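Local coordinates for protein SusD homolog (Bacteroides ovatus, PDB 4F53) that probably binds glycans, likely mucin O-glycans, at the bacterial cell surface as a SusD-family outer-membrane lipoprotein with a TPR-like helical fold, at residues V303-W317 with Y392-Y406. Numbering follows the deposited sequence.
Sequences VGLRRGILQGQYNSW and YKDPLKGQSAQTYDY
Two torsions bring the key groups together: Asn315 holds CG anti to its own carbonyl carbon (chi1 -83°), which turns its amide onto the backbone of Tyr404, while Gln402 bends at chi2 (-53°) and folds its amide back over one face of the Trp317 indole. Asn315 CB packs beside Gln402 OE1, but each amide serves other partners. That of Asn315 pairs with both backbone groups of Tyr404: OD1 accepts from Tyr404 N at 2.8 Å, and ND2 donates almost straight to Tyr404 O, which lies in the Asn315 amide plane. The second hydrogen of ND2 goes to a water that in turn donates to Asp394 OD2. That carboxylate also ties its own loop together, taking Leu396 N on OD1 in an Asx turn and Tyr406 N on the anti lone pair of OD2.

The Gln402 amide lies nearly parallel to the indole (planes 13° apart), with NE2 3.3 Å above the ring plane and toward its rim. OE1 accepts from Trp317 N at 2.9 Å; NE2 gives one hydrogen to Ser316 OG and the other to Ser400 O, both near the amide plane, so the amide cannot easily rotate. Leu396 CD2 and Gln399 OE1 sit at the indole edge, the latter's side chain also being tied to Thr297 through NE2.

At the other end, Ile309 CG1 stands 3.7 Å over the centre of the Tyr406 ring, whose OH donates to Gln313 O at 2.6 Å. That same carbonyl oxygen lies over a face of Tyr404. Arg306 NH1 reaches Tyr406 O from above its carbonyl plane, while NH2 binds Pro459 O. Val303 packs on Tyr392 and Pro395. Amide, hydroxyl and guanidinium bonds thus combine with apolar and stacked contacts, consistent with side chains setting how these irregular loops sit together.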
loop_
_atom_site.group_PDB
_atom_site.type_symbol
_atom_site.label_atom_id
_atom_site.label_comp_id
_atom_site.label_asym_id
_atom_site.label_seq_id
_atom_site.Cartn_x
_atom_site.Cartn_y
_atom_site.Cartn_z
ATOM N N VAL A 303 12.262 8.487 -16.445
ATOM C CA VAL A 303 12.184 7.134 -16.965
ATOM C C VAL A 303 12.586 6.138 -15.866
ATOM O O VAL A 303 13.686 6.197 -15.314
ATOM C CB VAL A 303 12.985 6.956 -18.287
ATOM C CG1 VAL A 303 14.485 7.285 -18.131
ATOM C CG2 VAL A 303 12.751 5.571 -18.898
ATOM N N GLY A 304 11.658 5.252 -15.551
ATOM C CA GLY A 304 11.850 4.248 -14.524
ATOM C C GLY A 304 12.525 3.004 -15.037
ATOM O O GLY A 304 12.829 2.883 -16.229
ATOM N N LEU A 305 12.768 2.073 -14.131
ATOM C CA LEU A 305 13.378 0.799 -14.468
ATOM C C LEU A 305 12.274 -0.288 -14.500
ATOM O O LEU A 305 11.283 -0.200 -13.774
ATOM C CB LEU A 305 14.458 0.504 -13.404
ATOM C CG LEU A 305 15.297 -0.756 -13.518
ATOM C CD1 LEU A 305 16.210 -0.706 -14.736
ATOM C CD2 LEU A 305 16.104 -0.947 -12.262
ATOM N N ARG A 306 12.434 -1.288 -15.369
ATOM C CA ARG A 306 11.493 -2.384 -15.478
ATOM C C ARG A 306 11.471 -3.189 -14.162
ATOM O O ARG A 306 12.538 -3.487 -13.598
ATOM C CB ARG A 306 11.883 -3.288 -16.668
ATOM C CG ARG A 306 10.899 -4.419 -16.978
ATOM C CD ARG A 306 9.619 -3.915 -17.641
ATOM N NE ARG A 306 8.657 -5.002 -17.813
ATOM C CZ ARG A 306 8.579 -5.766 -18.894
ATOM N NH1 ARG A 306 9.384 -5.549 -19.930
ATOM N NH2 ARG A 306 7.709 -6.757 -18.946
ATOM N N ARG A 307 10.262 -3.488 -13.656
ATOM C CA ARG A 307 10.107 -4.311 -12.449
ATOM C C ARG A 307 10.268 -5.776 -12.829
ATOM O O ARG A 307 9.897 -6.157 -13.946
ATOM C CB ARG A 307 8.742 -4.090 -11.781
ATOM C CG ARG A 307 8.486 -2.689 -11.242
ATOM C CD ARG A 307 7.054 -2.561 -10.724
ATOM N NE ARG A 307 6.108 -2.725 -11.834
ATOM C CZ ARG A 307 5.298 -3.759 -11.992
ATOM N NH1 ARG A 307 5.187 -4.675 -11.037
ATOM N NH2 ARG A 307 4.556 -3.862 -13.082
ATOM N N GLY A 308 10.789 -6.584 -11.907
ATOM C CA GLY A 308 10.941 -8.010 -12.136
ATOM C C GLY A 308 12.130 -8.435 -12.972
ATOM O O GLY A 308 12.101 -9.520 -13.555
ATOM N N ILE A 309 13.184 -7.612 -13.035
ATOM C CA ILE A 309 14.428 -8.008 -13.722
ATOM C C ILE A 309 15.101 -9.054 -12.814
ATOM O O ILE A 309 15.192 -8.838 -11.606
ATOM C CB ILE A 309 15.356 -6.801 -14.041
ATOM C CG1 ILE A 309 14.688 -5.810 -15.031
ATOM C CG2 ILE A 309 16.730 -7.289 -14.546
ATOM C CD1 ILE A 309 15.390 -4.419 -15.126
ATOM N N LEU A 310 15.482 -10.205 -13.364
ATOM C CA LEU A 310 16.083 -11.268 -12.565
ATOM C C LEU A 310 17.404 -10.804 -12.010
ATOM O O LEU A 310 18.170 -10.132 -12.710
ATOM C CB LEU A 310 16.280 -12.562 -13.398
ATOM C CG LEU A 310 16.478 -13.886 -12.623
ATOM C CD1 LEU A 310 15.134 -14.450 -12.099
ATOM C CD2 LEU A 310 17.123 -14.950 -13.517
ATOM N N GLN A 311 17.664 -11.152 -10.741
ATOM C CA GLN A 311 18.934 -10.874 -10.079
ATOM C C GLN A 311 20.047 -11.471 -10.932
ATOM O O GLN A 311 19.948 -12.633 -11.341
ATOM C CB GLN A 311 18.932 -11.460 -8.656
ATOM C CG GLN A 311 19.961 -10.830 -7.731
ATOM C CD GLN A 311 19.632 -9.431 -7.262
ATOM O OE1 GLN A 311 18.513 -8.931 -7.396
ATOM N NE2 GLN A 311 20.635 -8.749 -6.718
ATOM N N GLY A 312 21.025 -10.635 -11.275
ATOM C CA GLY A 312 22.159 -11.007 -12.110
ATOM C C GLY A 312 21.967 -10.698 -13.582
ATOM O O GLY A 312 22.867 -10.955 -14.376
ATOM N N GLN A 313 20.802 -10.143 -13.972
ATOM C CA GLN A 313 20.480 -9.868 -15.380
ATOM C C GLN A 313 20.137 -8.405 -15.632
ATOM O O GLN A 313 19.309 -8.093 -16.487
ATOM C CB GLN A 313 19.335 -10.776 -15.850
ATOM C CG GLN A 313 19.770 -12.234 -15.904
ATOM C CD GLN A 313 18.708 -13.185 -16.367
ATOM O OE1 GLN A 313 17.523 -12.859 -16.479
ATOM N NE2 GLN A 313 19.114 -14.410 -16.632
ATOM N N TYR A 314 20.804 -7.506 -14.901
ATOM C CA TYR A 314 20.621 -6.061 -15.040
ATOM C C TYR A 314 21.637 -5.473 -15.969
ATOM O O TYR A 314 22.805 -5.889 -15.945
ATOM C CB TYR A 314 20.797 -5.370 -13.686
ATOM C CG TYR A 314 19.636 -5.526 -12.738
ATOM C CD1 TYR A 314 19.566 -6.612 -11.862
ATOM C CD2 TYR A 314 18.637 -4.566 -12.671
ATOM C CE1 TYR A 314 18.492 -6.759 -10.983
ATOM C CE2 TYR A 314 17.565 -4.700 -11.796
ATOM C CZ TYR A 314 17.502 -5.794 -10.951
ATOM O OH TYR A 314 16.472 -5.906 -10.076
ATOM N N ASN A 315 21.233 -4.441 -16.728
ATOM C CA ASN A 315 22.198 -3.663 -17.503
ATOM C C ASN A 315 23.021 -2.883 -16.461
ATOM O O ASN A 315 22.431 -2.443 -15.464
ATOM C CB ASN A 315 21.467 -2.742 -18.477
ATOM C CG ASN A 315 21.055 -3.403 -19.765
ATOM O OD1 ASN A 315 21.760 -4.252 -20.323
ATOM N ND2 ASN A 315 19.930 -2.973 -20.299
ATOM N N SER A 316 24.351 -2.782 -16.617
ATOM C CA SER A 316 25.220 -2.126 -15.612
ATOM C C SER A 316 24.888 -0.641 -15.335
ATOM O O SER A 316 25.344 -0.122 -14.315
ATOM C CB SER A 316 26.696 -2.246 -15.985
ATOM O OG SER A 316 26.984 -1.519 -17.167
ATOM N N TRP A 317 24.121 0.031 -16.215
ATOM C CA TRP A 317 23.778 1.446 -16.018
ATOM C C TRP A 317 22.376 1.652 -15.448
ATOM O O TRP A 317 21.927 2.795 -15.362
ATOM C CB TRP A 317 23.932 2.249 -17.328
ATOM C CG TRP A 317 25.320 2.248 -17.909
ATOM C CD1 TRP A 317 26.470 1.832 -17.303
ATOM C CD2 TRP A 317 25.694 2.693 -19.216
ATOM N NE1 TRP A 317 27.522 1.932 -18.169
ATOM C CE2 TRP A 317 27.081 2.477 -19.349
ATOM C CE3 TRP A 317 24.992 3.272 -20.287
ATOM C CZ2 TRP A 317 27.786 2.813 -20.517
ATOM C CZ3 TRP A 317 25.683 3.584 -21.450
ATOM C CH2 TRP A 317 27.062 3.354 -21.561
ATOM N N TYR A 392 6.743 1.240 -23.302
ATOM C CA TYR A 392 7.964 1.534 -22.572
ATOM C C TYR A 392 9.179 1.193 -23.445
ATOM O O TYR A 392 9.348 0.048 -23.866
ATOM C CB TYR A 392 7.995 0.767 -21.231
ATOM C CG TYR A 392 9.315 0.870 -20.510
ATOM C CD1 TYR A 392 9.759 2.090 -19.994
ATOM C CD2 TYR A 392 10.129 -0.247 -20.345
ATOM C CE1 TYR A 392 10.995 2.197 -19.350
ATOM C CE2 TYR A 392 11.351 -0.157 -19.680
ATOM C CZ TYR A 392 11.784 1.069 -19.192
ATOM O OH TYR A 392 12.964 1.133 -18.497
ATOM N N LYS A 393 9.989 2.208 -23.768
ATOM C CA LYS A 393 11.214 2.024 -24.548
ATOM C C LYS A 393 12.380 2.036 -23.566
ATOM O O LYS A 393 12.646 3.090 -22.988
ATOM C CB LYS A 393 11.369 3.118 -25.622
ATOM C CG LYS A 393 10.329 3.063 -26.745
ATOM C CD LYS A 393 10.327 4.346 -27.604
ATOM C CE LYS A 393 11.327 4.363 -28.747
ATOM N NZ LYS A 393 11.303 5.651 -29.497
ATOM N N ASP A 394 13.026 0.864 -23.304
ATOM C CA ASP A 394 14.182 0.785 -22.397
ATOM C C ASP A 394 15.283 1.803 -22.870
ATOM O O ASP A 394 15.819 1.657 -23.970
ATOM C CB ASP A 394 14.744 -0.663 -22.304
ATOM C CG ASP A 394 15.865 -0.893 -21.284
ATOM O OD1 ASP A 394 16.491 0.108 -20.829
ATOM O OD2 ASP A 394 16.145 -2.064 -20.968
ATOM N N PRO A 395 15.608 2.852 -22.065
ATOM C CA PRO A 395 16.610 3.851 -22.522
ATOM C C PRO A 395 18.034 3.303 -22.665
ATOM O O PRO A 395 18.899 3.958 -23.279
ATOM C CB PRO A 395 16.549 4.937 -21.449
ATOM C CG PRO A 395 15.998 4.248 -20.241
ATOM C CD PRO A 395 15.058 3.204 -20.735
ATOM N N LEU A 396 18.275 2.100 -22.126
ATOM C CA LEU A 396 19.593 1.475 -22.185
ATOM C C LEU A 396 19.747 0.517 -23.383
ATOM O O LEU A 396 20.860 0.058 -23.652
ATOM C CB LEU A 396 19.901 0.761 -20.860
ATOM C CG LEU A 396 20.130 1.693 -19.636
ATOM C CD1 LEU A 396 20.468 0.898 -18.419
ATOM C CD2 LEU A 396 21.241 2.711 -19.903
ATOM N N LYS A 397 18.653 0.271 -24.136
ATOM C CA LYS A 397 18.647 -0.585 -25.331
ATOM C C LYS A 397 19.675 -0.073 -26.367
ATOM O O LYS A 397 19.665 1.110 -26.719
ATOM C CB LYS A 397 17.239 -0.677 -25.943
ATOM C CG LYS A 397 17.182 -1.600 -27.152
ATOM C CD LYS A 397 15.997 -1.285 -28.029
ATOM C CE LYS A 397 16.000 -2.112 -29.287
ATOM N NZ LYS A 397 14.747 -1.916 -30.054
ATOM N N GLY A 398 20.583 -0.962 -26.776
ATOM C CA GLY A 398 21.641 -0.651 -27.725
ATOM C C GLY A 398 22.827 0.145 -27.192
ATOM O O GLY A 398 23.760 0.419 -27.955
ATOM N N GLN A 399 22.810 0.551 -25.896
ATOM C CA GLN A 399 23.913 1.313 -25.289
ATOM C C GLN A 399 25.148 0.417 -25.061
ATOM O O GLN A 399 25.040 -0.810 -25.072
ATOM C CB GLN A 399 23.487 2.000 -23.975
ATOM C CG GLN A 399 22.505 3.163 -24.146
ATOM C CD GLN A 399 23.104 4.365 -24.858
ATOM O OE1 GLN A 399 24.182 4.861 -24.514
ATOM N NE2 GLN A 399 22.382 4.908 -25.822
ATOM N N SER A 400 26.315 1.044 -24.889
ATOM C CA SER A 400 27.606 0.380 -24.714
ATOM C C SER A 400 27.632 -0.572 -23.506
ATOM O O SER A 400 27.379 -0.150 -22.371
ATOM C CB SER A 400 28.717 1.413 -24.585
ATOM O OG SER A 400 29.972 0.774 -24.709
ATOM N N ALA A 401 27.939 -1.873 -23.778
ATOM C CA ALA A 401 28.029 -2.978 -22.807
ATOM C C ALA A 401 26.675 -3.282 -22.116
ATOM O O ALA A 401 26.645 -4.088 -21.181
ATOM C CB ALA A 401 29.100 -2.683 -21.753
ATOM N N GLN A 402 25.566 -2.653 -22.585
ATOM C CA GLN A 402 24.214 -2.836 -22.052
ATOM C C GLN A 402 23.532 -3.894 -22.894
ATOM O O GLN A 402 22.960 -3.583 -23.935
ATOM C CB GLN A 402 23.422 -1.505 -22.015
ATOM C CG GLN A 402 24.136 -0.301 -21.358
ATOM C CD GLN A 402 24.662 -0.570 -19.983
ATOM O OE1 GLN A 402 23.911 -0.654 -19.017
ATOM N NE2 GLN A 402 25.968 -0.729 -19.868
ATOM N N THR A 403 23.631 -5.158 -22.449
ATOM C CA THR A 403 23.179 -6.383 -23.132
ATOM C C THR A 403 21.654 -6.549 -23.233
ATOM O O THR A 403 21.162 -7.061 -24.240
ATOM C CB THR A 403 23.798 -7.576 -22.369
ATOM O OG1 THR A 403 25.209 -7.570 -22.617
ATOM C CG2 THR A 403 23.216 -8.940 -22.768
ATOM N N TYR A 404 20.916 -6.151 -22.194
ATOM C CA TYR A 404 19.494 -6.407 -22.083
ATOM C C TYR A 404 18.604 -5.284 -22.611
ATOM O O TYR A 404 19.003 -4.126 -22.669
ATOM C CB TYR A 404 19.152 -6.709 -20.618
ATOM C CG TYR A 404 20.004 -7.804 -20.002
ATOM C CD1 TYR A 404 19.662 -9.147 -20.147
ATOM C CD2 TYR A 404 21.151 -7.499 -19.275
ATOM C CE1 TYR A 404 20.447 -10.163 -19.591
ATOM C CE2 TYR A 404 21.939 -8.504 -18.710
ATOM C CZ TYR A 404 21.578 -9.835 -18.863
ATOM O OH TYR A 404 22.333 -10.827 -18.288
ATOM N N ASP A 405 17.388 -5.661 -23.012
ATOM C CA ASP A 405 16.339 -4.765 -23.493
ATOM C C ASP A 405 15.044 -5.123 -22.753
ATOM O O ASP A 405 14.402 -6.128 -23.076
ATOM C CB ASP A 405 16.170 -4.860 -25.026
ATOM C CG ASP A 405 15.013 -4.034 -25.572
ATOM O OD1 ASP A 405 14.609 -3.062 -24.898
ATOM O OD2 ASP A 405 14.526 -4.345 -26.685
ATOM N N TYR A 406 14.671 -4.305 -21.754
ATOM C CA TYR A 406 13.496 -4.572 -20.943
ATOM C C TYR A 406 12.286 -3.736 -21.374
ATOM O O TYR A 406 11.349 -3.570 -20.603
ATOM C CB TYR A 406 13.828 -4.406 -19.452
ATOM C CG TYR A 406 14.704 -5.537 -18.956
ATOM C CD1 TYR A 406 14.243 -6.850 -18.954
ATOM C CD2 TYR A 406 16.021 -5.309 -18.567
ATOM C CE1 TYR A 406 15.061 -7.907 -18.557
ATOM C CE2 TYR A 406 16.833 -6.352 -18.118
ATOM C CZ TYR A 406 16.355 -7.654 -18.138
ATOM O OH TYR A 406 17.131 -8.699 -17.696
HETATM O O HOH W 1 14.199 -1.048 -17.773
HETATM O O HOH W 2 15.637 -10.607 -16.298
HETATM O O HOH W 3 21.758 -13.945 -18.115
HETATM O O HOH W 4 17.719 -2.092 -18.527
HETATM O O HOH W 5 25.599 -4.607 -18.550
#